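Local coordinates for protein Cry23AA1 (Bacillus thuringiensis, PDB 4RHZ) that probably acts as a pore-forming insecticidal toxin of the aerolysin-like ETX/MTX2 family, binds zinc and forms a binary complex with Cry37Aa1, at residues T76-E81 with T129-W134; P49-L54 with I153-T158. All blocks are in the same frame, centred on the assembly; numbering follows the deposited sequence.

Interaction 1: residues T76-E81 with T129-W134. With ZN (zinc ion), chain C.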
ATOM      1  N   THR A  76      -1.914 -19.110  -0.943  1.00 48.55           N
ATOM      2  CA  THR A  76      -2.328 -18.673   0.392  1.00 50.72           C
ATOM      3  C   THR A  76      -1.432 -17.520   0.849  1.00 49.57           C
ATOM      4  O   THR A  76      -0.235 -17.683   0.979  1.00 49.44           O
ATOM      5  CB  THR A  76      -2.390 -19.818   1.424  1.00 51.04           C
ATOM      6  OG1 THR A  76      -1.205 -20.603   1.304  1.00 55.84           O
ATOM      7  CG2 THR A  76      -3.556 -20.701   1.175  1.00 52.17           C
ATOM      8  N   GLU A  77      -2.029 -16.347   0.955  1.00 49.88           N
ATOM      9  CA  GLU A  77      -1.323 -15.130   1.372  1.00 52.38           C
ATOM     10  C   GLU A  77      -1.630 -14.899   2.850  1.00 51.79           C
ATOM     11  O   GLU A  77      -2.746 -15.154   3.339  1.00 51.06           O
ATOM     12  CB  GLU A  77      -1.797 -13.900   0.602  1.00 52.60           C
ATOM     13  CG  GLU A  77      -3.256 -13.411   0.964  1.00 57.49           C
ATOM     14  CD  GLU A  77      -3.487 -11.921   0.604  1.00 62.23           C
ATOM     15  OE1 GLU A  77      -2.787 -11.464  -0.350  1.00 66.33           O
ATOM     16  OE2 GLU A  77      -4.315 -11.231   1.262  1.00 59.66           O
ATOM     17  N   THR A  78      -0.621 -14.469   3.570  1.00 52.41           N
ATOM     18  CA  THR A  78      -0.832 -14.160   4.970  1.00 52.65           C
ATOM     19  C   THR A  78      -0.727 -12.691   4.992  1.00 51.57           C
ATOM     20  O   THR A  78       0.246 -12.136   4.495  1.00 50.83           O
ATOM     21  CB  THR A  78       0.174 -14.840   5.925  1.00 53.37           C
ATOM     22  OG1 THR A  78      -0.149 -16.245   6.017  1.00 55.59           O
ATOM     23  CG2 THR A  78       0.050 -14.234   7.363  1.00 54.32           C
ATOM     24  N   HIS A  79      -1.761 -12.048   5.509  1.00 50.57           N
ATOM     25  CA  HIS A  79      -1.676 -10.625   5.559  1.00 50.60           C
ATOM     26  C   HIS A  79      -2.254  -9.823   6.805  1.00 49.92           C
ATOM     27  O   HIS A  79      -3.189 -10.284   7.510  1.00 48.08           O
ATOM     28  CB  HIS A  79      -2.279 -10.156   4.317  1.00 49.85           C
ATOM     29  CG  HIS A  79      -3.701  -9.800   4.503  1.00 52.53           C
ATOM     30  ND1 HIS A  79      -4.081  -8.595   5.050  1.00 57.18           N
ATOM     31  CD2 HIS A  79      -4.832 -10.462   4.200  1.00 51.74           C
ATOM     32  CE1 HIS A  79      -5.401  -8.530   5.091  1.00 57.57           C
ATOM     33  NE2 HIS A  79      -5.877  -9.662   4.597  1.00 59.98           N
ATOM     34  N   THR A  80      -1.727  -8.590   6.965  1.00 48.30           N
ATOM     35  CA  THR A  80      -1.800  -7.797   8.210  1.00 47.45           C
ATOM     36  C   THR A  80      -2.581  -6.439   8.133  1.00 46.31           C
ATOM     37  O   THR A  80      -2.489  -5.711   7.142  1.00 46.46           O
ATOM     38  CB  THR A  80      -0.345  -7.577   8.717  1.00 47.61           C
ATOM     39  OG1 THR A  80       0.262  -8.833   8.985  1.00 49.46           O
ATOM     40  CG2 THR A  80      -0.278  -6.830  10.029  1.00 48.58           C
ATOM     41  N   GLU A  81      -3.337  -6.110   9.186  1.00 44.27           N
ATOM     42  CA  GLU A  81      -3.882  -4.748   9.439  1.00 41.67           C
ATOM     43  C   GLU A  81      -3.599  -4.315  10.879  1.00 40.52           C
ATOM     44  O   GLU A  81      -3.682  -5.112  11.854  1.00 39.84           O
ATOM     45  CB  GLU A  81      -5.376  -4.678   9.207  1.00 41.66           C
ATOM     46  CG  GLU A  81      -5.755  -5.221   7.883  1.00 46.87           C
ATOM     47  CD  GLU A  81      -7.247  -5.295   7.621  1.00 53.72           C
ATOM     48  OE1 GLU A  81      -8.098  -5.189   8.544  1.00 57.57           O
ATOM     49  OE2 GLU A  81      -7.579  -5.484   6.430  1.00 56.76           O
ATOM     50  N   THR A 129      -3.450 -10.478  11.855  1.00 42.40           N
ATOM     51  CA  THR A 129      -2.784 -11.205  10.784  1.00 44.21           C
ATOM     52  C   THR A 129      -3.644 -12.426  10.482  1.00 44.46           C
ATOM     53  O   THR A 129      -3.903 -13.247  11.362  1.00 43.58           O
ATOM     54  CB  THR A 129      -1.413 -11.723  11.235  1.00 44.82           C
ATOM     55  OG1 THR A 129      -0.654 -10.645  11.755  1.00 49.50           O
ATOM     56  CG2 THR A 129      -0.587 -12.273  10.078  1.00 45.20           C
ATOM     57  N   GLU A 130      -4.083 -12.525   9.234  1.00 45.66           N
ATOM     58  CA  GLU A 130      -4.917 -13.637   8.759  1.00 47.54           C
ATOM     59  C   GLU A 130      -4.466 -14.162   7.403  1.00 47.92           C
ATOM     60  O   GLU A 130      -3.764 -13.488   6.656  1.00 46.90           O
ATOM     61  CB  GLU A 130      -6.361 -13.223   8.661  1.00 47.18           C
ATOM     62  CG  GLU A 130      -6.574 -11.950   7.919  1.00 50.85           C
ATOM     63  CD  GLU A 130      -7.958 -11.318   8.148  1.00 58.80           C
ATOM     64  OE1 GLU A 130      -8.273 -10.414   7.366  1.00 58.43           O
ATOM     65  OE2 GLU A 130      -8.722 -11.703   9.099  1.00 64.85           O
ATOM     66  N   THR A 131      -4.842 -15.400   7.096  1.00 48.75           N
ATOM     67  CA  THR A 131      -4.474 -15.960   5.808  1.00 49.19           C
ATOM     68  C   THR A 131      -5.651 -15.955   4.863  1.00 48.57           C
ATOM     69  O   THR A 131      -6.825 -16.006   5.272  1.00 48.13           O
ATOM     70  CB  THR A 131      -4.015 -17.361   5.902  1.00 49.77           C
ATOM     71  OG1 THR A 131      -5.101 -18.100   6.467  1.00 52.38           O
ATOM     72  CG2 THR A 131      -2.734 -17.445   6.741  1.00 49.40           C
ATOM     73  N   HIS A 132      -5.319 -15.825   3.586  1.00 47.90           N
ATOM     74  CA  HIS A 132      -6.331 -15.910   2.571  0.50 47.71           C
ATOM     75  C   HIS A 132      -5.845 -16.869   1.480  1.00 47.99           C
ATOM     76  O   HIS A 132      -4.651 -16.958   1.173  1.00 46.79           O
ATOM     77  CB  HIS A 132      -6.747 -14.519   2.078  0.50 47.11           C
ATOM     78  CG  HIS A 132      -7.766 -13.852   2.959  0.50 47.20           C
ATOM     79  ND1 HIS A 132      -8.900 -14.498   3.413  0.50 47.78           N
ATOM     80  CD2 HIS A 132      -7.811 -12.607   3.489  0.50 43.27           C
ATOM     81  CE1 HIS A 132      -9.606 -13.675   4.169  0.50 43.44           C
ATOM     82  NE2 HIS A 132      -8.971 -12.521   4.222  0.50 41.54           N
ATOM     83  N   THR A 133      -6.772 -17.665   0.974  1.00 48.65           N
ATOM     84  CA  THR A 133      -6.432 -18.659  -0.039  1.00 48.53           C
ATOM     85  C   THR A 133      -7.070 -18.148  -1.306  1.00 46.66           C
ATOM     86  O   THR A 133      -8.303 -18.072  -1.390  1.00 47.31           O
ATOM     87  CB  THR A 133      -6.957 -20.068   0.325  1.00 49.45           C
ATOM     88  OG1 THR A 133      -6.261 -20.515   1.495  1.00 50.12           O
ATOM     89  CG2 THR A 133      -6.673 -21.088  -0.832  1.00 48.72           C
ATOM     90  N   TRP A 134      -6.224 -17.697  -2.227  1.00 44.01           N
ATOM     91  CA  TRP A 134      -6.646 -17.346  -3.592  1.00 42.32           C
ATOM     92  C   TRP A 134      -6.733 -18.665  -4.399  1.00 40.51           C
ATOM     93  O   TRP A 134      -5.903 -19.527  -4.257  1.00 38.86           O
ATOM     94  CB  TRP A 134      -5.632 -16.377  -4.237  1.00 42.09           C
ATOM     95  CG  TRP A 134      -5.531 -15.063  -3.506  1.00 40.50           C
ATOM     96  CD1 TRP A 134      -4.877 -14.843  -2.336  1.00 40.16           C
ATOM     97  CD2 TRP A 134      -6.114 -13.802  -3.885  1.00 35.94           C
ATOM     98  NE1 TRP A 134      -5.029 -13.527  -1.946  1.00 39.00           N
ATOM     99  CE2 TRP A 134      -5.774 -12.864  -2.882  1.00 35.95           C
ATOM    100  CE3 TRP A 134      -6.904 -13.389  -4.947  1.00 35.61           C
ATOM    101  CZ2 TRP A 134      -6.210 -11.529  -2.903  1.00 27.77           C
ATOM    102  CZ3 TRP A 134      -7.328 -12.074  -4.991  1.00 33.22           C
ATOM    103  CH2 TRP A 134      -6.982 -11.153  -3.954  1.00 35.46           C
TER
HETATM  104 ZN    ZN C 301      -7.911  -9.989   4.738  1.00 82.22          ZN

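Interaction 2: residues P49-L54 with I153-T158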
ATOM      1  N   PRO A  49      -0.062  -0.158  -6.559  1.00 28.60           N
ATOM      2  CA  PRO A  49      -0.035  -1.631  -6.414  1.00 29.37           C
ATOM      3  C   PRO A  49       1.059  -2.353  -7.243  1.00 29.12           C
ATOM      4  O   PRO A  49       1.506  -1.821  -8.266  1.00 28.78           O
ATOM      5  CB  PRO A  49      -1.432  -2.073  -6.934  1.00 29.78           C
ATOM      6  CG  PRO A  49      -2.261  -0.842  -7.026  1.00 27.33           C
ATOM      7  CD  PRO A  49      -1.343   0.347  -7.075  1.00 28.65           C
ATOM      8  N   VAL A  50       1.497  -3.517  -6.771  1.00 28.03           N
ATOM      9  CA  VAL A  50       2.528  -4.261  -7.388  1.00 29.54           C
ATOM     10  C   VAL A  50       2.075  -5.725  -7.804  1.00 30.27           C
ATOM     11  O   VAL A  50       1.635  -6.519  -6.947  1.00 29.57           O
ATOM     12  CB  VAL A  50       3.818  -4.342  -6.483  1.00 30.47           C
ATOM     13  CG1 VAL A  50       4.884  -5.233  -7.146  1.00 27.65           C
ATOM     14  CG2 VAL A  50       4.409  -2.909  -6.234  1.00 32.94           C
ATOM     15  N   ASN A  51       2.290  -6.059  -9.086  1.00 28.38           N
ATOM     16  CA  ASN A  51       2.009  -7.369  -9.645  1.00 27.98           C
ATOM     17  C   ASN A  51       3.206  -8.204  -9.381  1.00 27.32           C
ATOM     18  O   ASN A  51       4.289  -7.848  -9.785  1.00 28.91           O
ATOM     19  CB  ASN A  51       1.755  -7.288 -11.183  1.00 26.54           C
ATOM     20  CG  ASN A  51       0.318  -6.800 -11.520  1.00 30.89           C
ATOM     21  OD1 ASN A  51      -0.558  -6.635 -10.610  1.00 27.33           O
ATOM     22  ND2 ASN A  51       0.041  -6.603 -12.831  1.00 27.16           N
ATOM     23  N   ASN A  52       3.008  -9.318  -8.721  1.00 26.37           N
ATOM     24  CA  ASN A  52       4.021 -10.273  -8.443  1.00 28.35           C
ATOM     25  C   ASN A  52       3.654 -11.593  -9.160  1.00 30.58           C
ATOM     26  O   ASN A  52       2.542 -12.116  -9.020  1.00 29.67           O
ATOM     27  CB  ASN A  52       4.076 -10.560  -6.903  1.00 27.77           C
ATOM     28  CG  ASN A  52       4.574  -9.314  -6.124  1.00 32.81           C
ATOM     29  OD1 ASN A  52       5.795  -9.052  -6.041  1.00 32.71           O
ATOM     30  ND2 ASN A  52       3.626  -8.441  -5.786  1.00 30.63           N
ATOM     31  N   GLN A  53       4.618 -12.167  -9.837  1.00 31.93           N
ATOM     32  CA  GLN A  53       4.401 -13.433 -10.426  1.00 34.40           C
ATOM     33  C   GLN A  53       4.746 -14.556  -9.476  1.00 34.35           C
ATOM     34  O   GLN A  53       5.866 -14.610  -8.948  1.00 33.52           O
ATOM     35  CB  GLN A  53       5.238 -13.523 -11.683  1.00 34.68           C
ATOM     36  CG  GLN A  53       4.720 -14.611 -12.529  1.00 39.58           C
ATOM     37  CD  GLN A  53       5.791 -15.323 -13.190  1.00 47.06           C
ATOM     38  OE1 GLN A  53       6.470 -16.164 -12.571  1.00 46.56           O
ATOM     39  NE2 GLN A  53       5.988 -15.006 -14.508  1.00 49.14           N
ATOM     40  N   LEU A  54       3.789 -15.462  -9.253  1.00 35.28           N
ATOM     41  CA  LEU A  54       3.981 -16.566  -8.296  1.00 36.97           C
ATOM     42  C   LEU A  54       4.471 -17.878  -8.840  1.00 37.64           C
ATOM     43  O   LEU A  54       5.504 -18.356  -8.320  1.00 38.21           O
ATOM     44  CB  LEU A  54       2.741 -16.831  -7.431  1.00 37.62           C
ATOM     45  CG  LEU A  54       2.250 -15.488  -6.831  1.00 41.11           C
ATOM     46  CD1 LEU A  54       0.905 -15.742  -6.242  1.00 40.79           C
ATOM     47  CD2 LEU A  54       3.255 -14.910  -5.784  1.00 40.81           C
ATOM     48  N   ILE A 153      -0.544 -14.209 -11.262  1.00 28.96           N
ATOM     49  CA  ILE A 153      -0.078 -12.903 -10.806  1.00 30.07           C
ATOM     50  C   ILE A 153      -0.938 -12.494  -9.589  1.00 30.97           C
ATOM     51  O   ILE A 153      -2.186 -12.542  -9.681  1.00 29.25           O
ATOM     52  CB  ILE A 153      -0.338 -11.754 -11.849  1.00 30.31           C
ATOM     53  CG1 ILE A 153       0.536 -11.787 -13.142  1.00 33.53           C
ATOM     54  CG2 ILE A 153      -0.053 -10.422 -11.240  1.00 31.09           C
ATOM     55  CD1 ILE A 153       1.635 -12.750 -13.137  1.00 40.74           C
ATOM     56  N   ILE A 154      -0.302 -12.091  -8.474  1.00 30.67           N
ATOM     57  CA  ILE A 154      -1.041 -11.502  -7.338  0.50 31.00           C
ATOM     58  C   ILE A 154      -0.684 -10.004  -7.238  1.00 31.34           C
ATOM     59  O   ILE A 154       0.506  -9.634  -7.213  1.00 32.09           O
ATOM     60  CB  ILE A 154      -0.830 -12.327  -6.045  0.50 31.25           C
ATOM     61  CG1 ILE A 154      -1.968 -12.116  -5.028  0.50 32.52           C
ATOM     62  CG2 ILE A 154       0.510 -12.060  -5.423  0.50 32.83           C
ATOM     63  CD1 ILE A 154      -2.188 -10.715  -4.639  0.50 28.69           C
ATOM     64  N   GLN A 155      -1.696  -9.163  -7.263  1.00 31.22           N
ATOM     65  CA  GLN A 155      -1.509  -7.762  -7.202  1.00 32.76           C
ATOM     66  C   GLN A 155      -1.614  -7.289  -5.716  1.00 35.09           C
ATOM     67  O   GLN A 155      -2.686  -7.295  -5.137  1.00 35.60           O
ATOM     68  CB  GLN A 155      -2.526  -7.058  -8.088  1.00 30.58           C
ATOM     69  CG  GLN A 155      -2.342  -5.614  -8.137  1.00 28.56           C
ATOM     70  CD  GLN A 155      -3.197  -4.957  -9.160  1.00 35.86           C
ATOM     71  OE1 GLN A 155      -4.136  -4.220  -8.830  1.00 30.90           O
ATOM     72  NE2 GLN A 155      -2.892  -5.222 -10.448  1.00 34.10           N
ATOM     73  N   ASN A 156      -0.478  -6.886  -5.164  1.00 36.44           N
ATOM     74  CA  ASN A 156      -0.322  -6.411  -3.792  1.00 37.91           C
ATOM     75  C   ASN A 156      -0.451  -4.934  -3.622  1.00 36.75           C
ATOM     76  O   ASN A 156       0.069  -4.172  -4.444  1.00 35.73           O
ATOM     77  CB  ASN A 156       1.038  -6.813  -3.258  1.00 37.68           C
ATOM     78  CG  ASN A 156       0.912  -7.916  -2.296  1.00 50.14           C
ATOM     79  OD1 ASN A 156       0.791  -9.121  -2.687  1.00 58.74           O
ATOM     80  ND2 ASN A 156       0.836  -7.542  -0.974  1.00 57.51           N
ATOM     81  N   GLY A 157      -1.153  -4.535  -2.565  1.00 36.39           N
ATOM     82  CA  GLY A 157      -1.196  -3.111  -2.134  1.00 37.67           C
ATOM     83  C   GLY A 157      -0.760  -2.949  -0.669  1.00 37.40           C
ATOM     84  O   GLY A 157      -1.000  -3.844   0.139  1.00 37.27           O
ATOM     85  N   THR A 158      -0.060  -1.857  -0.373  1.00 37.49           N
ATOM     86  CA  THR A 158       0.297  -1.517   1.008  0.50 38.18           C
ATOM     87  C   THR A 158      -0.055  -0.082   1.280  1.00 38.53           C
ATOM     88  O   THR A 158       0.010   0.789   0.388  1.00 39.70           O
ATOM     89  CB  THR A 158       1.764  -1.570   1.290  0.50 38.19           C
ATOM     90  OG1 THR A 158       2.413  -0.648   0.405  0.50 36.47           O
ATOM     91  CG2 THR A 158       2.302  -2.980   1.127  0.50 39.77           C
TER

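Interaction 1: residues T76-E81 with T129-W134
Strands 76-81 and 129-134 run antiparallel and carry a zinc site on one face of their ladder. The hydrogen-bonded pairs are E77 with H132 and H79 with E130. H79 N donates to E130 O at 2.7 Å and 170°. These pairs put all four side chains on the same face. Its tight part is at E77, H79 and W134, all buried. The extended E77 side chain lies at the edge of the W134 indole, with E77 CG 3.4 Å from W134 NE1. Q223 of strand 211-235 packs on E77 and H79, and S227 on W134. H79 NE2 holds ZN at 2.1 Å. The H79 chi1 of 96° lies well off a staggered value and swings the ring toward the neighbouring strand. The E130 and H132 side of the zinc site is more open. E130 OE1 is 2.7 Å from ZN. The ion lies in the H132 ring plane, 2.8 Å from H132 NE2 and 2.9 Å from H132 CD2. Both residues sit long for coordination, and H132 has two conformers. The two imidazoles meet rim to rim, planes 29° apart. The other face is a looser threonine row, mostly exposed to solvent. There T80 OG1 and T129 OG1 share only a weak bond of 3.4 Å. The zinc site thus joins two antiparallel strands distant in sequence, and its positive charge would favour an ionised E130 and neutral histidines.

Interaction 2: residues P49-L54 with I153-T158
Q155 NE2 donates to N51 OD1 at 2.7 Å, the shortest polar link between strands 50-54 and 153-158. The bond is straight, at 162°, and it lands on a lone pair in the carbonyl plane of N51. The two amides are nearly coplanar, 22° apart. Q155 reaches there with an extended chain, CG anti to the backbone N. N51 ND2 is held in turn by C99 O of the Cry37Aa1 chain, so the N51 amide is gripped on both its oxygen and its nitrogen. The antiparallel ladder supplies four backbone bonds, two in the V50-N156 pair and two in the N52-I154 pair. V50 N meets N156 O in its carbonyl plane at 2.8 Å, while N156 N approaches V50 O from above that plane. Packing spreads outward from this ladder. On the N51 and Q155 face, I153 CG2 rests on N51 CB at 3.6 Å. I153 CD1 reaches Q53 CG at 3.7 Å. P49 CB lies against Q155 CG just before the strand begins. On the other face, L54 CD1 touches I154 CG2 at 3.8 Å, the two side chains crossing obliquely. The N52 and N156 amides cross almost at right angles, 86° apart, and N52 ND2 approaches N156 through its CB, at 4.0 Å. V50, N51 and N52 also pair in parallel with a strand of Cry37Aa1. The N51 amide and this backbone thus continue the sheet into the second protein, consistent with a part in the binary interface.

Interactions 1 and 2 belong to the same large sheet of the elongated aerolysin-type fold. Their centres are 13 Å apart and their nearest atoms about 4 Å, without touching. Strand 50-61 is followed in the chain by 67-90, and 126-142 by 146-179, so each contact takes one strand from each consecutive pair. Strand 211-235 bridges them, pairing with both 67-90 and 146-179. The zinc belongs to interaction 1. The side chain of N156 in interaction 2 lies about 11 Å from the bound zinc ion. It is about 7 Å from the side chain of H79. Interaction 2 instead faces Cry37Aa1, which does not touch the segments of interaction 1. Metal site and partner interface are therefore close but separate.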